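Mannan endo-1,4-beta-mannosidase (Bacillus subtilis, PDB 3CBW) hydrolyses internal beta-1,4-mannosidic linkages of mannan, galactomannan and glucomannan, and so takes part in the breakdown of glucomannan. Local coordinates at residues A[28-31]-A[32-35]; A[190-194]-A[195-199]. The protein carries 3 engineered substitutions. One frame throughout, in Å; residues are numbered along the deposited sequence.

How the contacts relate
Both contacts are local, each joining residues a few positions apart at one end of a helix of this TIM-barrel glycosidase, and their centres lie 33 Å apart with nearest atoms about 26 Å from each other. Contact 1 (28-31 with 32-35) closes helix 21-32 where the chain turns toward strand 41-49; contact 2 (190-194 with 195-199) opens helix 194-214 after the loop that follows strand 169-172. The first therefore deals with carbonyls at a helix's last turn, the second with amides at a first turn. Contact 1 lies away from the probable catalytic and substrate-binding residues, whereas in contact 2 the side chain of Arg196 is about 11 Å from that of Trp181, a probable substrate-binding residue.

Contact 1 of 2, residues A[28-31]-A[32-35]; sequences NWLA and HLPN
His32 turns its ring back along the last turn of helix 21-32 and donates from ND1 to Asn28 O at 2.8 Å, a nearly straight bond (163°) lying close to the ring plane. The same oxygen takes the backbone N of His32 at 3.3 Å from the other face of its carbonyl plane, so two donors from one residue grip it. With CG beside the backbone N (chi1 -76°), the imidazole stands tightly against the Asn28 amide, the two planes 79° apart, and CE1 is 2.9 Å from Asn28 OD1, which bonds to Val12 N. His32 NE2 bonds to Glu345 OE1. Were the imidazole cut back to an alanine here, Asn28 O would probably keep just the longer backbone bond from this residue, and Glu345 would lose its partner. The buried side is apolar: Leu33 CD2 sits over one face of Trp29, 4.0 Å from the six-ring centroid, while Leu33 CD1 lies 4.0 Å from Leu30 CD2. Leu33 N closes the turn on Leu30 O at 3.2 Å. Ala31 and Pro34, partly exposed, form the looser side, Pro34 meeting the preceding turn through CD alone. Trp29, Leu30 and Leu33 all rest on Leu42 of strand 41-49, and Leu30 and Pro34 reach Ile302 of strand 301-306.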
loop_
_atom_site.group_PDB
_atom_site.type_symbol
_atom_site.label_atom_id
_atom_site.label_comp_id
_atom_site.label_asym_id
_atom_site.label_seq_id
_atom_site.Cartn_x
_atom_site.Cartn_y
_atom_site.Cartn_z
ATOM N N ASN A 28 14.385 2.407 8.505
ATOM C CA ASN A 28 15.279 3.538 8.685
ATOM C C ASN A 28 15.847 4.016 7.348
ATOM O O ASN A 28 15.971 5.222 7.094
ATOM C CB ASN A 28 16.411 3.191 9.661
ATOM C CG ASN A 28 17.196 4.414 10.075
ATOM O OD1 ASN A 28 16.614 5.433 10.422
ATOM N ND2 ASN A 28 18.514 4.323 10.028
ATOM N N TRP A 29 16.222 3.069 6.497
ATOM C CA TRP A 29 16.737 3.386 5.173
ATOM C C TRP A 29 15.696 4.139 4.332
ATOM O O TRP A 29 15.999 5.176 3.737
ATOM C CB TRP A 29 17.200 2.095 4.508
ATOM C CG TRP A 29 17.813 2.241 3.155
ATOM C CD1 TRP A 29 19.129 2.481 2.863
ATOM C CD2 TRP A 29 17.140 2.115 1.898
ATOM N NE1 TRP A 29 19.305 2.519 1.502
ATOM C CE2 TRP A 29 18.105 2.281 0.887
ATOM C CE3 TRP A 29 15.810 1.851 1.527
ATOM C CZ2 TRP A 29 17.782 2.239 -0.467
ATOM C CZ3 TRP A 29 15.490 1.791 0.187
ATOM C CH2 TRP A 29 16.472 1.984 -0.798
ATOM N N LEU A 30 14.462 3.641 4.304
ATOM C CA LEU A 30 13.389 4.303 3.551
ATOM C C LEU A 30 13.188 5.743 4.034
ATOM O O LEU A 30 13.088 6.663 3.220
ATOM C CB LEU A 30 12.068 3.525 3.677
ATOM C CG LEU A 30 11.951 2.212 2.898
ATOM C CD1 LEU A 30 10.686 1.490 3.351
ATOM C CD2 LEU A 30 11.927 2.440 1.384
ATOM N N ALA A 31 13.157 5.931 5.350
ATOM C CA ALA A 31 12.828 7.227 5.905
ATOM C C ALA A 31 13.862 8.282 5.539
ATOM O O ALA A 31 13.546 9.475 5.457
ATOM C CB ALA A 31 12.706 7.134 7.402
ATOM N N HIS A 32 15.100 7.846 5.318
ATOM C CA HIS A 32 16.188 8.779 5.017
ATOM C C HIS A 32 16.389 9.083 3.533
ATOM O O HIS A 32 17.240 9.915 3.184
ATOM C CB HIS A 32 17.502 8.282 5.621
ATOM C CG HIS A 32 17.599 8.477 7.099
ATOM N ND1 HIS A 32 17.022 7.617 8.005
ATOM C CD2 HIS A 32 18.234 9.426 7.828
ATOM C CE1 HIS A 32 17.287 8.033 9.231
ATOM N NE2 HIS A 32 18.023 9.128 9.149
ATOM N N LEU A 33 15.623 8.445 2.649
ATOM C CA LEU A 33 15.815 8.661 1.215
ATOM C C LEU A 33 15.755 10.132 0.771
ATOM O O LEU A 33 16.560 10.528 -0.070
ATOM C CB LEU A 33 14.841 7.809 0.394
ATOM C CG LEU A 33 15.140 6.303 0.416
ATOM C CD1 LEU A 33 13.985 5.531 -0.185
ATOM C CD2 LEU A 33 16.457 5.964 -0.314
ATOM N N PRO A 34 14.812 10.942 1.305
ATOM C CA PRO A 34 14.753 12.333 0.810
ATOM C C PRO A 34 15.971 13.202 1.136
ATOM O O PRO A 34 16.070 14.319 0.627
ATOM C CB PRO A 34 13.498 12.889 1.493
ATOM C CG PRO A 34 12.665 11.663 1.802
ATOM C CD PRO A 34 13.708 10.678 2.247
ATOM N N ASN A 35 16.888 12.708 1.962
ATOM C CA ASN A 35 18.142 13.427 2.222
ATOM C C ASN A 35 19.181 13.254 1.119
ATOM O O ASN A 35 20.186 13.964 1.096
ATOM C CB ASN A 35 18.733 12.992 3.559
ATOM C CG ASN A 35 17.812 13.277 4.726
ATOM O OD1 ASN A 35 17.007 14.208 4.693
ATOM N ND2 ASN A 35 17.926 12.474 5.771
#

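Contact 2 of 2, residues A[190-194]-A[195-199]; sequences NQKDN and ERISL
Asp193 and Arg196 meet where the extended residues 191-193 lead into helix 194-214, their CA atoms 5.2 Å apart. The helical backbone bonds start at once: Ile197 N donates to Asp193 O at 3.0 Å, and Ser198 N to Asn194 O at 3.1 Å. Asp193 is also the N-cap through its side chain. A chi1 of 176°, which sets CG opposite the backbone N, carries the carboxylate over the first turn, where OD1 accepts from Arg196 N at 3.0 Å in a nearly straight bond (165°), the donor standing above the carboxylate plane. Arg196 CB packs 3.5 Å from Asp193 CG, but its chain then bends away, and the guanidinium bonds to Asn131, Gly185 and Ile129. Asn131 also donates to Asp193 OD2, which ties the cap and the arginine to one residue. On another side of the turn, the extended Lys192 chain crosses Ile197, its CG 3.8 Å from Ile197 CD1; that methyl also lies 3.6 Å from Asp193 O. The negative carboxylate probably interacts favourably with the helix's positive end. This is a classic aspartate N-cap, here starting a helix on the outside of the TIM barrel.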
loop_
_atom_site.group_PDB
_atom_site.type_symbol
_atom_site.label_atom_id
_atom_site.label_comp_id
_atom_site.label_asym_id
_atom_site.label_seq_id
_atom_site.Cartn_x
_atom_site.Cartn_y
_atom_site.Cartn_z
ATOM N N ASN A 190 -17.542 12.890 0.161
ATOM C CA ASN A 190 -17.020 14.012 0.970
ATOM C C ASN A 190 -17.912 14.411 2.144
ATOM O O ASN A 190 -17.916 15.561 2.573
ATOM C CB ASN A 190 -16.699 15.232 0.093
ATOM C CG ASN A 190 -15.412 15.059 -0.686
ATOM O OD1 ASN A 190 -14.529 14.287 -0.290
ATOM N ND2 ASN A 190 -15.276 15.802 -1.778
ATOM N N GLN A 191 -18.649 13.450 2.676
ATOM C CA GLN A 191 -19.563 13.702 3.775
ATOM C C GLN A 191 -18.898 13.276 5.071
ATOM O O GLN A 191 -18.690 12.083 5.313
ATOM C CB GLN A 191 -20.871 12.943 3.545
ATOM C CG GLN A 191 -21.917 13.116 4.646
ATOM C CD GLN A 191 -22.957 12.008 4.640
ATOM O OE1 GLN A 191 -22.697 10.888 5.084
ATOM N NE2 GLN A 191 -24.148 12.321 4.143
ATOM N N LYS A 192 -18.556 14.252 5.901
ATOM C CA LYS A 192 -17.948 13.953 7.188
ATOM C C LYS A 192 -18.978 13.239 8.052
ATOM O O LYS A 192 -20.139 13.640 8.110
ATOM C CB LYS A 192 -17.441 15.223 7.874
ATOM C CG LYS A 192 -16.428 14.947 8.981
ATOM C CD LYS A 192 -15.885 16.228 9.584
ATOM C CE LYS A 192 -14.776 15.908 10.573
ATOM N NZ LYS A 192 -14.123 17.136 11.101
ATOM N N ASP A 193 -18.559 12.141 8.663
ATOM C CA ASP A 193 -19.384 11.353 9.565
ATOM C C ASP A 193 -18.426 11.038 10.701
ATOM O O ASP A 193 -17.517 10.219 10.553
ATOM C CB ASP A 193 -19.874 10.098 8.819
ATOM C CG ASP A 193 -20.687 9.130 9.693
ATOM O OD1 ASP A 193 -20.593 9.173 10.930
ATOM O OD2 ASP A 193 -21.393 8.277 9.113
ATOM N N ASN A 194 -18.603 11.727 11.822
ATOM C CA ASN A 194 -17.679 11.621 12.939
ATOM C C ASN A 194 -17.638 10.213 13.506
ATOM O O ASN A 194 -16.572 9.713 13.863
ATOM C CB ASN A 194 -18.067 12.614 14.034
ATOM C CG ASN A 194 -17.753 14.036 13.656
ATOM O OD1 ASN A 194 -16.705 14.314 13.073
ATOM N ND2 ASN A 194 -18.661 14.953 13.978
ATOM N N GLU A 195 -18.797 9.568 13.566
ATOM C CA GLU A 195 -18.854 8.197 14.044
ATOM C C GLU A 195 -18.123 7.246 13.099
ATOM O O GLU A 195 -17.388 6.374 13.557
ATOM C CB GLU A 195 -20.302 7.750 14.283
ATOM C CG GLU A 195 -20.437 6.293 14.773
ATOM C CD GLU A 195 -19.780 6.017 16.128
ATOM O OE1 GLU A 195 -19.427 6.972 16.857
ATOM O OE2 GLU A 195 -19.622 4.821 16.471
ATOM N N ARG A 196 -18.304 7.419 11.789
ATOM C CA ARG A 196 -17.581 6.586 10.819
ATOM C C ARG A 196 -16.066 6.749 10.957
ATOM O O ARG A 196 -15.327 5.757 10.891
ATOM C CB ARG A 196 -18.043 6.866 9.386
ATOM C CG ARG A 196 -17.322 6.056 8.299
ATOM C CD ARG A 196 -17.453 4.546 8.473
ATOM N NE ARG A 196 -18.843 4.106 8.636
ATOM C CZ ARG A 196 -19.554 3.444 7.726
ATOM N NH1 ARG A 196 -19.040 3.117 6.534
ATOM N NH2 ARG A 196 -20.802 3.097 8.022
ATOM N N ILE A 197 -15.599 7.980 11.140
ATOM C CA ILE A 197 -14.177 8.248 11.319
ATOM C C ILE A 197 -13.658 7.489 12.552
ATOM O O ILE A 197 -12.606 6.837 12.493
ATOM C CB ILE A 197 -13.923 9.773 11.413
ATOM C CG1 ILE A 197 -14.148 10.426 10.045
ATOM C CG2 ILE A 197 -12.528 10.088 11.974
ATOM C CD1 ILE A 197 -14.348 11.934 10.089
ATOM N N SER A 198 -14.407 7.540 13.658
ATOM C CA SER A 198 -14.020 6.828 14.875
ATOM C C SER A 198 -13.981 5.317 14.659
ATOM O O SER A 198 -13.036 4.626 15.083
ATOM C CB SER A 198 -14.986 7.160 16.008
ATOM O OG SER A 198 -14.639 6.417 17.159
ATOM N N LEU A 199 -15.015 4.798 14.003
ATOM C CA LEU A 199 -15.096 3.369 13.737
ATOM C C LEU A 199 -13.974 2.889 12.812
ATOM O O LEU A 199 -13.435 1.791 13.002
ATOM C CB LEU A 199 -16.468 2.999 13.166
ATOM C CG LEU A 199 -17.667 3.235 14.099
ATOM C CD1 LEU A 199 -18.977 3.028 13.329
ATOM C CD2 LEU A 199 -17.620 2.337 15.339
#